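Local coordinates for protein putative alpha-L-fucosidase (Bacteroides thetaiotaomicron VPI-5482, PDB 3GZA) that probably hydrolyses alpha-L-fucosidic linkages, as a member of glycoside hydrolase family 29 with a TIM-barrel-type catalytic domain followed by a beta-sandwich domain, at residues A[25-30]-A[282-287]; A[30-35]-A[319-324]; A[230-235]-A[379-384]. All coordinates share one frame; numbering follows the deposited sequence.

Interaction 1 of 3, residues A[25-30]-A[282-287]; sequences VFHYDL and EWFWEP. With EDO (1,2-ethanediol), chain D.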
loop_
_atom_site.group_PDB
_atom_site.type_symbol
_atom_site.label_atom_id
_atom_site.label_comp_id
_atom_site.label_asym_id
_atom_site.label_seq_id
_atom_site.Cartn_x
_atom_site.Cartn_y
_atom_site.Cartn_z
ATOM N N VAL A 25 11.272 -24.080 5.509
ATOM C CA VAL A 25 10.502 -22.840 5.303
ATOM C C VAL A 25 11.479 -21.667 5.681
ATOM O O VAL A 25 12.188 -21.686 6.698
ATOM C CB VAL A 25 9.168 -22.767 6.073
ATOM C CG1 VAL A 25 9.401 -22.814 7.592
ATOM C CG2 VAL A 25 8.368 -21.515 5.624
ATOM N N PHE A 26 11.532 -20.656 4.819
ATOM C CA PHE A 26 12.347 -19.484 4.975
ATOM C C PHE A 26 11.435 -18.299 5.241
ATOM O O PHE A 26 10.622 -17.977 4.367
ATOM C CB PHE A 26 13.168 -19.195 3.695
ATOM C CG PHE A 26 14.172 -20.264 3.341
ATOM C CD1 PHE A 26 13.763 -21.412 2.654
ATOM C CD2 PHE A 26 15.474 -20.165 3.761
ATOM C CE1 PHE A 26 14.720 -22.406 2.362
ATOM C CE2 PHE A 26 16.386 -21.117 3.431
ATOM C CZ PHE A 26 15.996 -22.256 2.735
ATOM N N HIS A 27 11.507 -17.738 6.446
ATOM C CA HIS A 27 10.765 -16.545 6.820
ATOM C C HIS A 27 11.616 -15.302 6.562
ATOM O O HIS A 27 12.776 -15.243 6.977
ATOM C CB HIS A 27 10.345 -16.584 8.289
ATOM C CG HIS A 27 9.229 -17.538 8.586
ATOM N ND1 HIS A 27 9.390 -18.912 8.637
ATOM C CD2 HIS A 27 7.933 -17.302 8.850
ATOM C CE1 HIS A 27 8.221 -19.469 8.923
ATOM N NE2 HIS A 27 7.322 -18.511 9.063
ATOM N N TYR A 28 11.052 -14.308 5.867
ATOM C CA TYR A 28 11.753 -13.088 5.549
ATOM C C TYR A 28 10.697 -11.998 5.381
ATOM O O TYR A 28 9.700 -12.221 4.688
ATOM C CB TYR A 28 12.556 -13.320 4.275
ATOM C CG TYR A 28 13.850 -12.559 4.095
ATOM C CD1 TYR A 28 14.776 -12.565 5.106
ATOM C CD2 TYR A 28 14.146 -11.943 2.903
ATOM C CE1 TYR A 28 16.000 -11.959 4.936
ATOM C CE2 TYR A 28 15.353 -11.316 2.723
ATOM C CZ TYR A 28 16.275 -11.375 3.720
ATOM O OH TYR A 28 17.518 -10.817 3.566
ATOM N N ASP A 29 10.865 -10.899 6.067
ATOM C CA ASP A 29 9.966 -9.766 5.992
ATOM C C ASP A 29 10.752 -8.546 6.436
ATOM O O ASP A 29 11.914 -8.652 6.830
ATOM C CB ASP A 29 8.701 -10.055 6.834
ATOM C CG ASP A 29 7.486 -9.184 6.476
ATOM O OD1 ASP A 29 7.649 -8.080 5.847
ATOM O OD2 ASP A 29 6.362 -9.613 6.861
ATOM N N LEU A 30 10.109 -7.365 6.387
ATOM C CA LEU A 30 10.851 -6.105 6.590
ATOM C C LEU A 30 11.574 -5.967 7.917
ATOM O O LEU A 30 12.653 -5.357 7.993
ATOM C CB LEU A 30 9.879 -4.929 6.404
ATOM C CG LEU A 30 9.216 -4.809 5.031
ATOM C CD1 LEU A 30 8.040 -3.800 5.106
ATOM C CD2 LEU A 30 10.237 -4.429 3.918
ATOM N N GLU A 282 12.923 -19.071 17.270
ATOM C CA GLU A 282 12.895 -17.977 16.323
ATOM C C GLU A 282 12.716 -18.390 14.869
ATOM O O GLU A 282 13.599 -19.002 14.305
ATOM C CB GLU A 282 14.182 -17.166 16.439
ATOM C CG GLU A 282 14.495 -16.791 17.871
ATOM C CD GLU A 282 13.335 -16.177 18.666
ATOM O OE1 GLU A 282 12.751 -15.133 18.257
ATOM O OE2 GLU A 282 13.058 -16.668 19.785
ATOM N N TRP A 283 11.578 -18.008 14.280
ATOM C CA TRP A 283 11.306 -18.296 12.884
ATOM C C TRP A 283 11.999 -17.275 11.974
ATOM O O TRP A 283 12.187 -17.519 10.788
ATOM C CB TRP A 283 9.812 -18.307 12.623
ATOM C CG TRP A 283 9.102 -19.468 13.216
ATOM C CD1 TRP A 283 8.380 -19.465 14.349
ATOM C CD2 TRP A 283 9.065 -20.823 12.716
ATOM N NE1 TRP A 283 7.866 -20.720 14.590
ATOM C CE2 TRP A 283 8.293 -21.575 13.609
ATOM C CE3 TRP A 283 9.575 -21.447 11.577
ATOM C CZ2 TRP A 283 8.001 -22.934 13.413
ATOM C CZ3 TRP A 283 9.358 -22.791 11.419
ATOM C CH2 TRP A 283 8.532 -23.514 12.295
ATOM N N PHE A 284 12.313 -16.116 12.510
ATOM C CA PHE A 284 13.034 -15.039 11.784
ATOM C C PHE A 284 14.438 -14.768 12.303
ATOM O O PHE A 284 14.762 -15.018 13.477
ATOM C CB PHE A 284 12.249 -13.705 11.920
ATOM C CG PHE A 284 10.955 -13.642 11.152
ATOM C CD1 PHE A 284 10.978 -13.288 9.825
ATOM C CD2 PHE A 284 9.730 -13.897 11.759
ATOM C CE1 PHE A 284 9.785 -13.152 9.110
ATOM C CE2 PHE A 284 8.575 -13.804 11.056
ATOM C CZ PHE A 284 8.599 -13.467 9.701
ATOM N N TRP A 285 15.265 -14.243 11.413
ATOM C CA TRP A 285 16.584 -13.770 11.801
ATOM C C TRP A 285 16.421 -12.561 12.697
ATOM O O TRP A 285 15.702 -11.624 12.380
ATOM C CB TRP A 285 17.424 -13.405 10.583
ATOM C CG TRP A 285 18.840 -13.159 10.977
ATOM C CD1 TRP A 285 19.862 -14.082 10.993
ATOM C CD2 TRP A 285 19.406 -11.939 11.507
ATOM N NE1 TRP A 285 21.005 -13.506 11.478
ATOM C CE2 TRP A 285 20.756 -12.196 11.784
ATOM C CE3 TRP A 285 18.901 -10.649 11.751
ATOM C CZ2 TRP A 285 21.598 -11.234 12.323
ATOM C CZ3 TRP A 285 19.757 -9.700 12.309
ATOM C CH2 TRP A 285 21.093 -10.007 12.552
ATOM N N GLU A 286 17.164 -12.564 13.790
ATOM C CA GLU A 286 17.204 -11.517 14.792
ATOM C C GLU A 286 18.659 -11.406 15.237
ATOM O O GLU A 286 19.428 -12.361 15.121
ATOM C CB GLU A 286 16.308 -11.852 15.988
ATOM C CG GLU A 286 14.890 -12.006 15.640
ATOM C CD GLU A 286 14.150 -12.700 16.702
ATOM O OE1 GLU A 286 13.865 -12.078 17.721
ATOM O OE2 GLU A 286 13.813 -13.885 16.501
ATOM N N PRO A 287 19.064 -10.250 15.745
ATOM C CA PRO A 287 20.455 -10.148 16.189
ATOM C C PRO A 287 20.802 -11.052 17.361
ATOM O O PRO A 287 19.935 -11.335 18.214
ATOM C CB PRO A 287 20.581 -8.683 16.642
ATOM C CG PRO A 287 19.407 -7.973 15.942
ATOM C CD PRO A 287 18.323 -8.978 15.794
HETATM C C1 EDO D . 5.639 -20.014 11.381
HETATM O O1 EDO D . 5.028 -19.207 10.368
HETATM C C2 EDO D . 5.346 -21.424 10.980
HETATM O O2 EDO D . 3.975 -21.666 11.226
HETATM O O HOH W 1 11.889 -19.819 9.302
HETATM O O HOH W 2 14.912 -14.374 8.534
#
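An aromatic cluster of His27, Trp283 and Phe284 joins the end of strand 22-26 to the loop that follows strand 264-273 in the TIM-barrel-type domain of this putative fucosidase. The His27 imidazole is the shared element. Over one of its faces sits Trp283 CB, in a CH-pi contact 4.1 Å from the ring centroid, while its edge is turned toward the face of Phe284 with the planes 73° apart. A chi1 of -73° sets His27 CG anti to the carbonyl carbon, beside the backbone N, and His27 CB lies over that same Phe284 face, 3.8 Å from the centroid. The indole of Trp283 meets Val25 CG1 through CZ3 at 3.8 Å, and its NE1 is hydrogen-bonded to Glu223. An alanine in place of Trp283 would probably leave Val25 CG1 without CZ3, His27 CE1 without CE3 at 3.6 Å, and Glu223 OE1 without the NE1 donor. A water bridges His27 ND1 and the carbonyl O of Trp283. On the other nitrogen, a 1,2-ethanediol molecule, probably a component of the crystallisation medium, lays its C1 over the indole face and places its O1 2.7 Å from His27 NE2 in a hydrogen bond.

Interaction 2 of 3, residues A[30-35]-A[319-324]; sequences LHVFDG and PDPTGL. With NA (sodium ion), chain G.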
loop_
_atom_site.group_PDB
_atom_site.type_symbol
_atom_site.label_atom_id
_atom_site.label_comp_id
_atom_site.label_asym_id
_atom_site.label_seq_id
_atom_site.Cartn_x
_atom_site.Cartn_y
_atom_site.Cartn_z
ATOM N N LEU A 30 10.109 -7.365 6.387
ATOM C CA LEU A 30 10.851 -6.105 6.590
ATOM C C LEU A 30 11.574 -5.967 7.917
ATOM O O LEU A 30 12.653 -5.357 7.993
ATOM C CB LEU A 30 9.879 -4.929 6.404
ATOM C CG LEU A 30 9.216 -4.809 5.031
ATOM C CD1 LEU A 30 8.040 -3.800 5.106
ATOM C CD2 LEU A 30 10.237 -4.429 3.918
ATOM N N HIS A 31 10.995 -6.483 8.981
ATOM C CA HIS A 31 11.528 -6.341 10.318
ATOM C C HIS A 31 12.816 -7.132 10.532
ATOM O O HIS A 31 13.481 -6.916 11.547
ATOM C CB HIS A 31 10.486 -6.730 11.382
ATOM C CG HIS A 31 9.901 -8.082 11.189
ATOM N ND1 HIS A 31 10.577 -9.252 11.513
ATOM C CD2 HIS A 31 8.735 -8.468 10.617
ATOM C CE1 HIS A 31 9.813 -10.280 11.205
ATOM N NE2 HIS A 31 8.693 -9.837 10.659
ATOM N N VAL A 32 13.180 -8.047 9.627
ATOM C CA VAL A 32 14.489 -8.677 9.737
ATOM C C VAL A 32 15.636 -7.653 9.701
ATOM O O VAL A 32 16.729 -7.864 10.272
ATOM C CB VAL A 32 14.671 -9.719 8.626
ATOM C CG1 VAL A 32 16.125 -10.153 8.464
ATOM C CG2 VAL A 32 13.721 -10.918 8.847
ATOM N N PHE A 33 15.366 -6.466 9.119
ATOM C CA PHE A 33 16.373 -5.441 8.892
ATOM C C PHE A 33 16.342 -4.303 9.898
ATOM O O PHE A 33 17.103 -3.277 9.731
ATOM C CB PHE A 33 16.154 -4.870 7.479
ATOM C CG PHE A 33 16.262 -5.892 6.383
ATOM C CD1 PHE A 33 15.172 -6.719 6.090
ATOM C CD2 PHE A 33 17.445 -5.988 5.648
ATOM C CE1 PHE A 33 15.281 -7.660 5.061
ATOM C CE2 PHE A 33 17.601 -6.910 4.662
ATOM C CZ PHE A 33 16.529 -7.749 4.361
ATOM N N ASP A 34 15.534 -4.465 10.954
ATOM C CA ASP A 34 15.339 -3.386 11.913
ATOM C C ASP A 34 16.310 -3.320 13.096
ATOM O O ASP A 34 16.173 -2.464 13.974
ATOM C CB ASP A 34 13.904 -3.332 12.418
ATOM C CG ASP A 34 13.537 -4.444 13.353
ATOM O OD1 ASP A 34 14.427 -5.241 13.685
ATOM O OD2 ASP A 34 12.335 -4.542 13.750
ATOM N N GLY A 35 17.245 -4.264 13.136
ATOM C CA GLY A 35 18.235 -4.278 14.171
ATOM C C GLY A 35 17.822 -4.677 15.584
ATOM O O GLY A 35 18.623 -4.565 16.522
ATOM N N PRO A 319 17.122 -16.390 6.710
ATOM C CA PRO A 319 18.124 -15.542 5.997
ATOM C C PRO A 319 18.305 -14.244 6.774
ATOM O O PRO A 319 17.386 -13.715 7.374
ATOM C CB PRO A 319 17.486 -15.314 4.650
ATOM C CG PRO A 319 16.478 -16.440 4.508
ATOM C CD PRO A 319 15.973 -16.689 5.857
ATOM N N ASP A 320 19.525 -13.760 6.734
ATOM C CA ASP A 320 19.954 -12.589 7.512
ATOM C C ASP A 320 19.832 -11.286 6.725
ATOM O O ASP A 320 19.390 -11.278 5.578
ATOM C CB ASP A 320 21.354 -12.862 8.096
ATOM C CG ASP A 320 22.509 -12.806 7.076
ATOM O OD1 ASP A 320 22.337 -12.269 5.952
ATOM O OD2 ASP A 320 23.570 -13.387 7.381
ATOM N N PRO A 321 20.162 -10.151 7.338
ATOM C CA PRO A 321 19.972 -8.872 6.604
ATOM C C PRO A 321 20.908 -8.648 5.418
ATOM O O PRO A 321 20.711 -7.698 4.666
ATOM C CB PRO A 321 20.215 -7.814 7.673
ATOM C CG PRO A 321 19.958 -8.510 8.955
ATOM C CD PRO A 321 20.487 -9.897 8.740
ATOM N N THR A 322 21.891 -9.506 5.237
ATOM C CA THR A 322 22.713 -9.450 4.048
ATOM C C THR A 322 22.108 -10.271 2.910
ATOM O O THR A 322 22.457 -10.067 1.750
ATOM C CB THR A 322 24.150 -9.891 4.300
ATOM O OG1 THR A 322 24.291 -11.310 4.346
ATOM C CG2 THR A 322 24.766 -9.227 5.580
ATOM N N GLY A 323 21.139 -11.132 3.224
ATOM C CA GLY A 323 20.483 -11.987 2.240
ATOM C C GLY A 323 21.045 -13.380 2.136
ATOM O O GLY A 323 20.919 -14.021 1.093
ATOM N N LEU A 324 21.659 -13.858 3.217
ATOM C CA LEU A 324 22.239 -15.186 3.239
ATOM C C LEU A 324 21.812 -15.977 4.490
ATOM O O LEU A 324 21.547 -15.384 5.539
ATOM C CB LEU A 324 23.751 -15.063 3.269
ATOM C CG LEU A 324 24.393 -14.463 2.041
ATOM C CD1 LEU A 324 25.847 -14.150 2.325
ATOM C CD2 LEU A 324 24.253 -15.380 0.848
HETATM NA NA NA G . 14.077 -7.644 13.733
HETATM O O HOH W 3 13.024 -9.764 13.060
HETATM O O HOH W 4 16.025 -8.785 12.918
HETATM O O HOH W 5 11.905 -6.820 14.824
#
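Phe33 and Pro321 bring together a short 3-10 segment beginning at Leu30 and a type I beta turn running from Asp320 to Gly323, their CA atoms 5.5 Å apart. No hydrogen bond crosses between the segments; side-chain carbons pack by van der Waals contact against each other and against backbone carbonyls. Phe33 and Pro321 lie alongside one another, pointing opposite ways, with Phe33 CD2 3.9 Å from Pro321 CB and Phe33 CE2 only 3.2 Å from Pro321 O. Val32 CG1, anti to its backbone N (chi1 165°), reaches Pro321 CG and the carbonyl of Pro319, while Pro321 CG lies 3.5 Å from Val32 O. Asp320 OD1 accepts from Thr322 OG1 on the syn side; Thr322 N and Leu324 N approach OD1 from opposite sides of the carboxylate plane, and the bond from Thr322 N closes an Asx turn around Pro321. Across the contact, His31 O and Asp34 OD1 each bind a sodium ion at 2.4 Å, with Ile36 O and three waters completing its shell. One of those waters donates to Val32 O, tying the carbonyl that Pro321 touches to the metal. Ion and Asx turn would each be expected to restrain their own loop, so that two locally ordered loops pack together without a hydrogen bond between them.

Interaction 3 of 3, residues A[230-235]-A[379-384]; sequences PCWSTF and NGERIR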
loop_
_atom_site.group_PDB
_atom_site.type_symbol
_atom_site.label_atom_id
_atom_site.label_comp_id
_atom_site.label_asym_id
_atom_site.label_seq_id
_atom_site.Cartn_x
_atom_site.Cartn_y
_atom_site.Cartn_z
ATOM N N PRO A 230 1.240 -43.457 18.726
ATOM C CA PRO A 230 1.227 -43.649 17.270
ATOM C C PRO A 230 0.868 -42.375 16.524
ATOM O O PRO A 230 0.300 -41.439 17.119
ATOM C CB PRO A 230 0.141 -44.715 17.061
ATOM C CG PRO A 230 -0.742 -44.584 18.202
ATOM C CD PRO A 230 0.147 -44.223 19.358
ATOM N N CYS A 231 1.248 -42.305 15.253
ATOM C CA CYS A 231 0.900 -41.167 14.404
ATOM C C CYS A 231 0.386 -41.685 13.056
ATOM O O CYS A 231 1.135 -42.250 12.281
ATOM C CB CYS A 231 2.069 -40.214 14.171
ATOM S SG CYS A 231 1.592 -38.760 13.257
ATOM N N TRP A 232 -0.922 -41.524 12.834
ATOM C CA TRP A 232 -1.608 -41.990 11.632
ATOM C C TRP A 232 -1.834 -40.837 10.696
ATOM O O TRP A 232 -1.955 -39.706 11.112
ATOM C CB TRP A 232 -2.992 -42.563 12.022
ATOM C CG TRP A 232 -2.941 -43.529 13.151
ATOM C CD1 TRP A 232 -3.253 -43.263 14.476
ATOM C CD2 TRP A 232 -2.622 -44.907 13.092
ATOM N NE1 TRP A 232 -3.099 -44.385 15.219
ATOM C CE2 TRP A 232 -2.706 -45.417 14.413
ATOM C CE3 TRP A 232 -2.265 -45.767 12.061
ATOM C CZ2 TRP A 232 -2.451 -46.745 14.717
ATOM C CZ3 TRP A 232 -1.972 -47.093 12.370
ATOM C CH2 TRP A 232 -2.096 -47.578 13.680
ATOM N N SER A 233 -1.960 -41.132 9.414
ATOM C CA SER A 233 -2.219 -40.114 8.403
ATOM C C SER A 233 -3.679 -39.807 8.219
ATOM O O SER A 233 -4.021 -38.757 7.688
ATOM C CB SER A 233 -1.729 -40.558 7.019
ATOM O OG SER A 233 -0.318 -40.666 7.005
ATOM N N THR A 234 -4.524 -40.730 8.649
ATOM C CA THR A 234 -5.956 -40.643 8.523
ATOM C C THR A 234 -6.555 -39.706 9.574
ATOM O O THR A 234 -5.974 -39.486 10.652
ATOM C CB THR A 234 -6.558 -42.013 8.501
ATOM O OG1 THR A 234 -6.052 -42.816 9.582
ATOM C CG2 THR A 234 -6.249 -42.688 7.163
ATOM N N PHE A 235 -7.723 -39.146 9.225
ATOM C CA PHE A 235 -8.283 -38.035 9.972
ATOM C C PHE A 235 -9.802 -38.052 9.817
ATOM O O PHE A 235 -10.299 -38.490 8.793
ATOM C CB PHE A 235 -7.590 -36.737 9.443
ATOM C CG PHE A 235 -7.401 -35.679 10.491
ATOM C CD1 PHE A 235 -6.490 -35.896 11.529
ATOM C CD2 PHE A 235 -8.148 -34.493 10.489
ATOM C CE1 PHE A 235 -6.321 -34.954 12.488
ATOM C CE2 PHE A 235 -7.967 -33.543 11.477
ATOM C CZ PHE A 235 -7.076 -33.779 12.478
ATOM N N ASN A 379 -0.782 -47.330 -0.895
ATOM C CA ASN A 379 -1.776 -48.329 -0.552
ATOM C C ASN A 379 -2.338 -48.255 0.875
ATOM O O ASN A 379 -3.073 -49.140 1.285
ATOM C CB ASN A 379 -1.214 -49.708 -0.882
ATOM C CG ASN A 379 -0.926 -49.857 -2.368
ATOM O OD1 ASN A 379 -1.658 -49.335 -3.200
ATOM N ND2 ASN A 379 0.140 -50.544 -2.696
ATOM N N GLY A 380 -2.009 -47.189 1.595
ATOM C CA GLY A 380 -2.579 -46.922 2.925
ATOM C C GLY A 380 -1.786 -47.402 4.109
ATOM O O GLY A 380 -0.715 -47.979 3.952
ATOM N N GLU A 381 -2.320 -47.120 5.300
ATOM C CA GLU A 381 -1.762 -47.540 6.563
ATOM C C GLU A 381 -2.486 -48.817 6.950
ATOM O O GLU A 381 -3.581 -48.817 7.535
ATOM C CB GLU A 381 -1.864 -46.388 7.582
ATOM C CG GLU A 381 -0.774 -45.384 7.262
ATOM C CD GLU A 381 -0.903 -44.019 7.893
ATOM O OE1 GLU A 381 -1.862 -43.789 8.678
ATOM O OE2 GLU A 381 -0.033 -43.182 7.584
ATOM N N ARG A 382 -1.862 -49.947 6.614
ATOM C CA ARG A 382 -2.468 -51.250 6.851
ATOM C C ARG A 382 -2.075 -51.870 8.169
ATOM O O ARG A 382 -2.856 -52.578 8.781
ATOM C CB ARG A 382 -2.102 -52.213 5.715
ATOM C CG ARG A 382 -2.459 -51.635 4.384
ATOM C CD ARG A 382 -2.161 -52.539 3.223
ATOM N NE ARG A 382 -2.802 -52.031 2.012
ATOM C CZ ARG A 382 -3.181 -52.796 0.987
ATOM N NH1 ARG A 382 -2.989 -54.100 0.994
ATOM N NH2 ARG A 382 -3.785 -52.255 -0.062
ATOM N N ILE A 383 -0.842 -51.621 8.591
ATOM C CA ILE A 383 -0.305 -52.170 9.820
ATOM C C ILE A 383 -0.952 -51.469 11.016
ATOM O O ILE A 383 -1.026 -50.239 11.044
ATOM C CB ILE A 383 1.250 -51.998 9.870
ATOM C CG1 ILE A 383 1.914 -52.885 8.800
ATOM C CG2 ILE A 383 1.828 -52.366 11.275
ATOM C CD1 ILE A 383 3.445 -52.649 8.705
ATOM N N ARG A 384 -1.484 -52.259 11.949
ATOM C CA ARG A 384 -2.100 -51.732 13.172
ATOM C C ARG A 384 -1.368 -52.124 14.430
ATOM O O ARG A 384 -1.467 -51.417 15.414
ATOM C CB ARG A 384 -3.560 -52.169 13.256
ATOM C CG ARG A 384 -4.460 -51.438 12.259
ATOM C CD ARG A 384 -4.509 -49.967 12.541
ATOM N NE ARG A 384 -5.408 -49.265 11.628
ATOM C CZ ARG A 384 -6.719 -49.187 11.779
ATOM N NH1 ARG A 384 -7.338 -49.834 12.772
ATOM N NH2 ARG A 384 -7.435 -48.509 10.875
HETATM O O HOH W 6 -4.349 -44.913 9.420
#
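Glu381 starts with CG anti to its carbonyl carbon and then runs extended, its chi2 of 165° carrying CD out to Ser233, whose OG is likewise anti to the carbonyl carbon. The two ends meet as a two-point grip on one carboxylate. Ser233 N donates to Glu381 OE1 at 2.8 Å, almost straight at 175° and on the syn lone pair, while Ser233 OG donates to Glu381 OE2 at 2.6 Å, also on the syn side but 31° out of the carboxylate plane. These bonds hold the carboxylate against rotation. Each oxygen has a further partner: a water donates to both OE1 and Thr234 OG1, whose hydroxyl is also bonded to Asp259 O, and Asn310 ND2 is bonded to OE2. The charge of the buried glutamate is therefore probably well compensated by hydrogen bonds. Beside the grip, Trp232 receives Glu381 OE1 and Ile383 O at its edge, with CZ3 3.5 Å from Ile383 O. Its CH2 touches Arg384 CD at 3.6 Å. The Arg384 guanidinium lies too far off for more than a weak cation-pi attraction. The grip joins loops just before strand 234-235 of the barrel sheet and strand 383-392, making a buried interdomain contact between a TIM-barrel-type domain and a domain of two four-stranded antiparallel sheets, consistent with an F5/8 type C beta-sandwich.

How the interactions relate
Interactions 1 and 2 are joined through Leu30, which they share, and through Tyr28, whose OH lies 2.8 Å from Asp320 O in a probable hydrogen bond; their centres are about 7 Å apart. Phe284 also meets His31 edge-to-face, linking the aromatic cluster to the sodium site. Near that cluster, beside the ethanediol, a bound HEPES molecule comes within about 6 Å of the Trp283 side chain. Interaction 3 lies on the other side of the chain's centre, its centre about 34 Å from that of interaction 1 and about 41 Å from that of interaction 2. The nearest atoms of interactions 1 and 3 are about 17 Å apart, yet both reach the same sheet, and there interaction 3 joins the barrel to the second domain.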